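Local coordinates for D-glyceraldehyde dehydrogenase (NADP(+)) (Thermoplasma acidophilum, PDB 5IZD) that oxidises D-glyceraldehyde to glycerate with NADP(+) as hydride acceptor, a step of the non-phosphorylated Entner-Doudoroff pathway, working as a homotetramer built from two dimers, at the interface of chains A and B and the interface of chains A and C. Sequence-based numbering; all coordinates share one arbitrary frame. Chains: chain A/B/C, D-glyceraldehyde dehydrogenase (NADP(+)).

Contact 1: the interface of chains A and B. Residues chain A 426-427, 429; chain B 54, 58.
The indole of B:Trp54 lies flat beneath the guanidinium of A:Arg427, the two planes 23° apart and the two side chains running past each other in opposite directions. B:Trp54 CE3 sits under the middle of the guanidinium, 3.5 Å from A:Arg427 CZ, while NE reaches over the CE3-CZ3 side of the six-membered ring. On the same face A:Arg427 NH1 stands 4.3 Å from the centroid of the B:Trp54 five-membered ring, a cation-pi contact displaced toward the rim. A bend at chi2 (-87°) turns the outer part of A:Arg427 across the indole. The CZ2-CH2 edge of the benzo ring is flanked by the methylenes of A:Arg429: A:Arg429 CD comes within 3.7 Å of B:Trp54 CH2, and its guanidinium is turned steeply away from the ring plane. At the ring edge, in plane, the backbone O of A:Glu426 approaches B:Trp54 CH2 at 3.6 Å. Beyond the indole, the NH2 group of A:Arg427 forms a salt bridge with carboxylate oxygen OD2 of B:Asp58; the modelled separation is too short to be trusted. As modelled, OD2 lies near the guanidinium plane and is met on its syn side. The arginine thus appears to offer its face to the tryptophan and its edge to the aspartate. B:Trp54 and B:Asp58, one helical turn apart, belong to helix 39-58 of chain B; A:Glu426 and A:Arg427 end helix 418-427 of chain A, and A:Arg429 follows in the loop leading to strand 432-435.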
loop_
_atom_site.group_PDB
_atom_site.type_symbol
_atom_site.label_atom_id
_atom_site.label_comp_id
_atom_site.label_asym_id
_atom_site.label_seq_id
_atom_site.Cartn_x
_atom_site.Cartn_y
_atom_site.Cartn_z
ATOM N N GLU A 426 0.083 -2.265 22.443
ATOM C CA GLU A 426 -0.240 -0.822 22.386
ATOM C C GLU A 426 0.252 -0.035 23.596
ATOM O O GLU A 426 0.675 1.123 23.430
ATOM C CB GLU A 426 -1.769 -0.581 22.171
ATOM C CG GLU A 426 -2.111 -0.700 20.685
ATOM C CD GLU A 426 -3.486 -0.148 20.247
ATOM O OE1 GLU A 426 -4.552 -0.805 20.432
ATOM O OE2 GLU A 426 -3.490 0.947 19.622
ATOM N N ARG A 427 0.188 -0.623 24.794
ATOM C CA ARG A 427 0.463 0.139 26.001
ATOM C C ARG A 427 2.010 0.316 26.254
ATOM O O ARG A 427 2.411 1.254 26.963
ATOM C CB ARG A 427 -0.278 -0.466 27.199
ATOM C CG ARG A 427 -1.819 -0.314 27.163
ATOM C CD ARG A 427 -2.232 1.024 27.772
ATOM N NE ARG A 427 -3.565 1.516 27.432
ATOM C CZ ARG A 427 -4.258 2.385 28.168
ATOM N NH1 ARG A 427 -3.780 2.836 29.312
ATOM N NH2 ARG A 427 -5.447 2.798 27.761
ATOM N N ARG A 429 5.104 1.667 24.955
ATOM C CA ARG A 429 5.290 2.695 23.963
ATOM C C ARG A 429 6.726 2.682 23.541
ATOM O O ARG A 429 7.465 3.654 23.807
ATOM C CB ARG A 429 4.875 4.040 24.520
ATOM C CG ARG A 429 3.388 4.140 24.812
ATOM C CD ARG A 429 2.590 4.458 23.567
ATOM N NE ARG A 429 2.809 5.814 23.123
ATOM C CZ ARG A 429 2.341 6.318 21.976
ATOM N NH1 ARG A 429 1.620 5.576 21.152
ATOM N NH2 ARG A 429 2.601 7.573 21.639
ATOM N N TRP B 54 -4.460 9.010 26.630
ATOM C CA TRP B 54 -4.871 7.612 26.644
ATOM C C TRP B 54 -6.366 7.430 26.389
ATOM O O TRP B 54 -6.680 6.525 25.668
ATOM C CB TRP B 54 -4.399 6.813 27.889
ATOM C CG TRP B 54 -2.920 6.429 27.729
ATOM C CD1 TRP B 54 -1.823 6.945 28.426
ATOM C CD2 TRP B 54 -2.375 5.492 26.787
ATOM N NE1 TRP B 54 -0.677 6.383 27.972
ATOM C CE2 TRP B 54 -0.964 5.511 26.952
ATOM C CE3 TRP B 54 -2.936 4.663 25.810
ATOM C CZ2 TRP B 54 -0.091 4.680 26.184
ATOM C CZ3 TRP B 54 -2.075 3.861 25.029
ATOM C CH2 TRP B 54 -0.674 3.871 25.232
ATOM N N ASP B 58 -7.842 5.616 23.028
ATOM C CA ASP B 58 -8.691 4.463 23.262
ATOM C C ASP B 58 -10.093 4.576 22.644
ATOM O O ASP B 58 -10.720 3.606 22.360
ATOM C CB ASP B 58 -8.675 4.027 24.727
ATOM C CG ASP B 58 -7.442 3.171 25.090
ATOM O OD1 ASP B 58 -6.556 2.875 24.262
ATOM O OD2 ASP B 58 -7.365 2.802 26.252
#

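Contact 2: the interface of chains A and C. Residues chain A 69, 112-113, 115-117; chain C 110, 113-114.
Charge and hydrogen bonding centre on C:Glu113, whose carboxylate is held from chain A at both oxygens. A:Lys117 NZ makes a salt bridge of 2.8 Å to C:Glu113 OE1, coming from above the carboxylate plane, and the phenol OH of A:Tyr69 donates to C:Glu113 OE2 at 2.6 Å, on the anti side but well out of that plane. A bend at chi4 (62°) turns NZ toward its acceptors, and the carbonyl oxygens of A:Glu113, met with a tilt, and A:Ala115, met in the carbonyl plane, help hold it there. Such a bridge probably helps keep C:Glu113 ionised. CH-pi contacts come next: the aliphatic stem of A:Lys117 lies over the indole of C:Trp114, A:Lys117 CD 3.6 Å from the centroid of the six-membered ring and CE over the five-membered ring. In van der Waals contact, the guanidinium of A:Arg116 takes C:Tyr110 CD1 on one face, the two planes 71° apart, and the CB atoms of A:Glu113 and C:Glu113 meet at 3.7 Å. Water completes what is probably the seam between dimers: one molecule, in the guanidinium plane, lies 2.7 Å from A:Arg116 NE and 2.7 Å from C:Glu113 OE1.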
loop_
_atom_site.group_PDB
_atom_site.type_symbol
_atom_site.label_atom_id
_atom_site.label_comp_id
_atom_site.label_asym_id
_atom_site.label_seq_id
_atom_site.Cartn_x
_atom_site.Cartn_y
_atom_site.Cartn_z
ATOM N N TYR A 69 23.820 -6.784 -6.096
ATOM C CA TYR A 69 23.856 -8.256 -5.942
ATOM C C TYR A 69 25.289 -8.857 -6.124
ATOM O O TYR A 69 25.700 -9.767 -5.411
ATOM C CB TYR A 69 22.891 -8.967 -6.913
ATOM C CG TYR A 69 21.381 -8.876 -6.597
ATOM C CD1 TYR A 69 20.868 -9.239 -5.354
ATOM C CD2 TYR A 69 20.470 -8.458 -7.584
ATOM C CE1 TYR A 69 19.494 -9.228 -5.107
ATOM C CE2 TYR A 69 19.092 -8.389 -7.340
ATOM C CZ TYR A 69 18.609 -8.759 -6.100
ATOM O OH TYR A 69 17.258 -8.732 -5.868
ATOM N N ALA A 112 18.268 -4.983 -2.082
ATOM C CA ALA A 112 18.330 -5.109 -3.524
ATOM C C ALA A 112 17.064 -5.719 -4.117
ATOM O O ALA A 112 16.660 -5.320 -5.210
ATOM C CB ALA A 112 19.569 -5.863 -3.967
ATOM N N GLU A 113 16.393 -6.615 -3.389
ATOM C CA GLU A 113 15.091 -7.190 -3.876
ATOM C C GLU A 113 13.929 -6.209 -4.046
ATOM O O GLU A 113 12.908 -6.547 -4.672
ATOM C CB GLU A 113 14.636 -8.364 -3.003
ATOM C CG GLU A 113 15.559 -9.623 -3.051
ATOM C CD GLU A 113 15.258 -10.631 -1.950
ATOM O OE1 GLU A 113 14.685 -10.194 -0.936
ATOM O OE2 GLU A 113 15.543 -11.853 -2.059
ATOM N N ALA A 115 14.031 -3.750 -5.983
ATOM C CA ALA A 115 14.111 -3.228 -7.330
ATOM C C ALA A 115 12.738 -3.273 -8.073
ATOM O O ALA A 115 12.024 -4.258 -8.035
ATOM C CB ALA A 115 15.190 -3.953 -8.126
ATOM N N ARG A 116 12.410 -2.166 -8.719
ATOM C CA ARG A 116 11.163 -1.966 -9.466
ATOM C C ARG A 116 9.872 -2.364 -8.725
ATOM O O ARG A 116 8.931 -2.817 -9.307
ATOM C CB ARG A 116 11.245 -2.550 -10.879
ATOM C CG ARG A 116 11.441 -4.035 -10.975
ATOM C CD ARG A 116 11.665 -4.502 -12.402
ATOM N NE ARG A 116 12.228 -5.828 -12.409
ATOM C CZ ARG A 116 12.134 -6.710 -13.384
ATOM N NH1 ARG A 116 11.475 -6.455 -14.500
ATOM N NH2 ARG A 116 12.724 -7.861 -13.232
ATOM N N LYS A 117 9.880 -2.165 -7.423
ATOM C CA LYS A 117 8.758 -2.477 -6.565
ATOM C C LYS A 117 8.326 -1.332 -5.646
ATOM O O LYS A 117 7.361 -1.464 -4.966
ATOM C CB LYS A 117 9.060 -3.701 -5.724
ATOM C CG LYS A 117 9.109 -5.002 -6.477
ATOM C CD LYS A 117 9.541 -6.114 -5.553
ATOM C CE LYS A 117 10.153 -7.302 -6.257
ATOM N NZ LYS A 117 11.384 -6.944 -6.980
ATOM N N TYR C 110 12.349 -11.648 -10.701
ATOM C CA TYR C 110 11.408 -10.675 -10.218
ATOM C C TYR C 110 10.490 -11.265 -9.169
ATOM O O TYR C 110 10.319 -10.663 -8.110
ATOM C CB TYR C 110 10.574 -10.118 -11.383
ATOM C CG TYR C 110 9.468 -9.197 -10.933
ATOM C CD1 TYR C 110 9.727 -7.859 -10.642
ATOM C CD2 TYR C 110 8.161 -9.656 -10.803
ATOM C CE1 TYR C 110 8.722 -7.009 -10.203
ATOM C CE2 TYR C 110 7.146 -8.811 -10.369
ATOM C CZ TYR C 110 7.421 -7.479 -10.089
ATOM O OH TYR C 110 6.385 -6.664 -9.640
ATOM N N GLU C 113 12.196 -12.133 -5.780
ATOM C CA GLU C 113 12.456 -10.872 -5.012
ATOM C C GLU C 113 11.279 -10.410 -4.131
ATOM O O GLU C 113 11.465 -9.612 -3.253
ATOM C CB GLU C 113 12.828 -9.742 -5.940
ATOM C CG GLU C 113 14.200 -9.861 -6.575
ATOM C CD GLU C 113 14.485 -8.853 -7.672
ATOM O OE1 GLU C 113 13.513 -8.263 -8.257
ATOM O OE2 GLU C 113 15.685 -8.640 -7.986
ATOM N N TRP C 114 10.089 -10.918 -4.373
ATOM C CA TRP C 114 8.956 -10.615 -3.502
ATOM C C TRP C 114 9.052 -11.315 -2.129
ATOM O O TRP C 114 8.175 -11.084 -1.270
ATOM C CB TRP C 114 7.647 -10.911 -4.211
ATOM C CG TRP C 114 7.213 -9.753 -5.081
ATOM C CD1 TRP C 114 7.198 -9.694 -6.459
ATOM C CD2 TRP C 114 6.733 -8.499 -4.634
ATOM N NE1 TRP C 114 6.772 -8.451 -6.889
ATOM C CE2 TRP C 114 6.474 -7.701 -5.786
ATOM C CE3 TRP C 114 6.530 -7.946 -3.380
ATOM C CZ2 TRP C 114 6.000 -6.393 -5.702
ATOM C CZ3 TRP C 114 6.090 -6.626 -3.299
ATOM C CH2 TRP C 114 5.821 -5.870 -4.461
HETATM O O HOH W 1 6.674 -4.298 -9.318
HETATM O O HOH W 2 13.779 -7.015 -10.601
#

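Contact 3: the interface of chains A and B. Residues chain A 433-435, 437; chain B 474-476.
Two tyrosine rings, A:Tyr434 and B:Tyr474, lie side by side and point the same way, one from each chain. The CE1 corner of A:Tyr434 sits over the middle of one face of B:Tyr474, 3.5 Å from B:Tyr474 CG, with the rings tilted against each other and not parallel, while the hydroxyls lead away from the backbones together. Both side chains have CG beside the backbone N (chi1 -65° and -77°); the similar angles send both rings the same way, which probably helps them pack. Next to the pair, the thioether of A:Met437 crosses toward chain B. A:Met437 SD lies 3.9 Å from B:Tyr474 CB and also near the peptide between B:Val475 and B:Asp476, while A:Met437 CB packs at 3.7 Å against B:Asp476 CB. The polar frame is the backbone. B:Tyr474 N donates to A:Leu433 O at 2.9 Å, and A:Val435 N donates to B:Tyr474 O at 2.8 Å, so the peptide groups of B:Tyr474 are held on both sides of its CA. A third bond, B:Asp476 N to A:Val435 O, is weak at 3.3 Å. This alternation is that of a parallel beta ladder, with A:Tyr434 paired to B:Tyr474 and A:Val435 to B:Val475. Strand 468-476 of chain B, near the C-terminal end of its chain, thereby extends the sheet of chain A along strand 432-435, a strand exchange typical of aldehyde dehydrogenase dimers.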
loop_
_atom_site.group_PDB
_atom_site.type_symbol
_atom_site.label_atom_id
_atom_site.label_comp_id
_atom_site.label_asym_id
_atom_site.label_seq_id
_atom_site.Cartn_x
_atom_site.Cartn_y
_atom_site.Cartn_z
ATOM N N LEU A 433 8.848 -4.435 20.499
ATOM C CA LEU A 433 8.536 -5.284 21.631
ATOM C C LEU A 433 8.815 -6.736 21.218
ATOM O O LEU A 433 8.192 -7.240 20.303
ATOM C CB LEU A 433 7.095 -5.053 22.119
ATOM C CG LEU A 433 6.588 -5.963 23.236
ATOM C CD1 LEU A 433 7.303 -5.772 24.561
ATOM C CD2 LEU A 433 5.091 -5.773 23.396
ATOM N N TYR A 434 9.741 -7.395 21.893
ATOM C CA TYR A 434 10.066 -8.788 21.682
ATOM C C TYR A 434 9.340 -9.623 22.753
ATOM O O TYR A 434 9.557 -9.500 23.974
ATOM C CB TYR A 434 11.612 -9.007 21.728
ATOM C CG TYR A 434 12.360 -8.318 20.600
ATOM C CD1 TYR A 434 12.513 -8.927 19.348
ATOM C CD2 TYR A 434 12.938 -7.053 20.785
ATOM C CE1 TYR A 434 13.177 -8.290 18.304
ATOM C CE2 TYR A 434 13.614 -6.409 19.754
ATOM C CZ TYR A 434 13.700 -7.024 18.506
ATOM O OH TYR A 434 14.375 -6.379 17.482
ATOM N N VAL A 435 8.466 -10.494 22.285
ATOM C CA VAL A 435 7.561 -11.246 23.135
ATOM C C VAL A 435 7.966 -12.689 23.048
ATOM O O VAL A 435 7.801 -13.310 22.011
ATOM C CB VAL A 435 6.101 -11.113 22.634
ATOM C CG1 VAL A 435 5.178 -11.961 23.500
ATOM C CG2 VAL A 435 5.658 -9.653 22.623
ATOM N N MET A 437 10.853 -14.048 23.016
ATOM C CA MET A 437 11.944 -14.307 22.091
ATOM C C MET A 437 12.967 -13.181 22.142
ATOM O O MET A 437 12.648 -12.093 22.554
ATOM C CB MET A 437 11.429 -14.438 20.662
ATOM C CG MET A 437 10.795 -13.184 20.058
ATOM S SD MET A 437 10.286 -13.405 18.317
ATOM C CE MET A 437 11.840 -13.024 17.482
ATOM N N TYR B 474 7.267 -8.487 17.875
ATOM C CA TYR B 474 7.883 -9.708 17.396
ATOM C C TYR B 474 7.385 -10.729 18.347
ATOM O O TYR B 474 7.799 -10.699 19.537
ATOM C CB TYR B 474 9.450 -9.664 17.514
ATOM C CG TYR B 474 10.188 -8.850 16.476
ATOM C CD1 TYR B 474 10.069 -7.478 16.434
ATOM C CD2 TYR B 474 10.996 -9.449 15.530
ATOM C CE1 TYR B 474 10.737 -6.705 15.494
ATOM C CE2 TYR B 474 11.691 -8.701 14.573
ATOM C CZ TYR B 474 11.564 -7.317 14.564
ATOM O OH TYR B 474 12.229 -6.554 13.618
ATOM N N VAL B 475 6.587 -11.670 17.854
ATOM C CA VAL B 475 6.092 -12.789 18.664
ATOM C C VAL B 475 6.654 -14.170 18.263
ATOM O O VAL B 475 6.721 -14.480 17.097
ATOM C CB VAL B 475 4.530 -12.899 18.603
ATOM C CG1 VAL B 475 4.096 -13.943 19.620
ATOM C CG2 VAL B 475 3.895 -11.571 18.954
ATOM N N ASP B 476 7.036 -14.985 19.244
ATOM C CA ASP B 476 7.382 -16.416 19.080
ATOM C C ASP B 476 6.305 -17.210 19.827
ATOM O O ASP B 476 6.139 -17.087 21.036
ATOM C CB ASP B 476 8.727 -16.733 19.685
ATOM C CG ASP B 476 9.231 -18.172 19.390
ATOM O OD1 ASP B 476 8.577 -19.177 19.784
ATOM O OD2 ASP B 476 10.342 -18.299 18.824
#

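Contacts 1 and 3 belong to the same two-fold A-B interface, their C-alpha centres about 18 Å apart, and the segment of chain A from helix 418-427 into strand 432-435 serves both. Chain B answers with distant parts of its sequence, helix 39-58 at contact 1 and strand 468-476 at contact 3. Contact 2 joins chain A to chain C, its centre about 36 Å from that of contact 1 and 28 Å from that of contact 3. It uses helix 94-112 and the following loop, plus helix 39-77, whose first part serves contact 1. Chain A thus meets two partners, in keeping with a dimer of dimers.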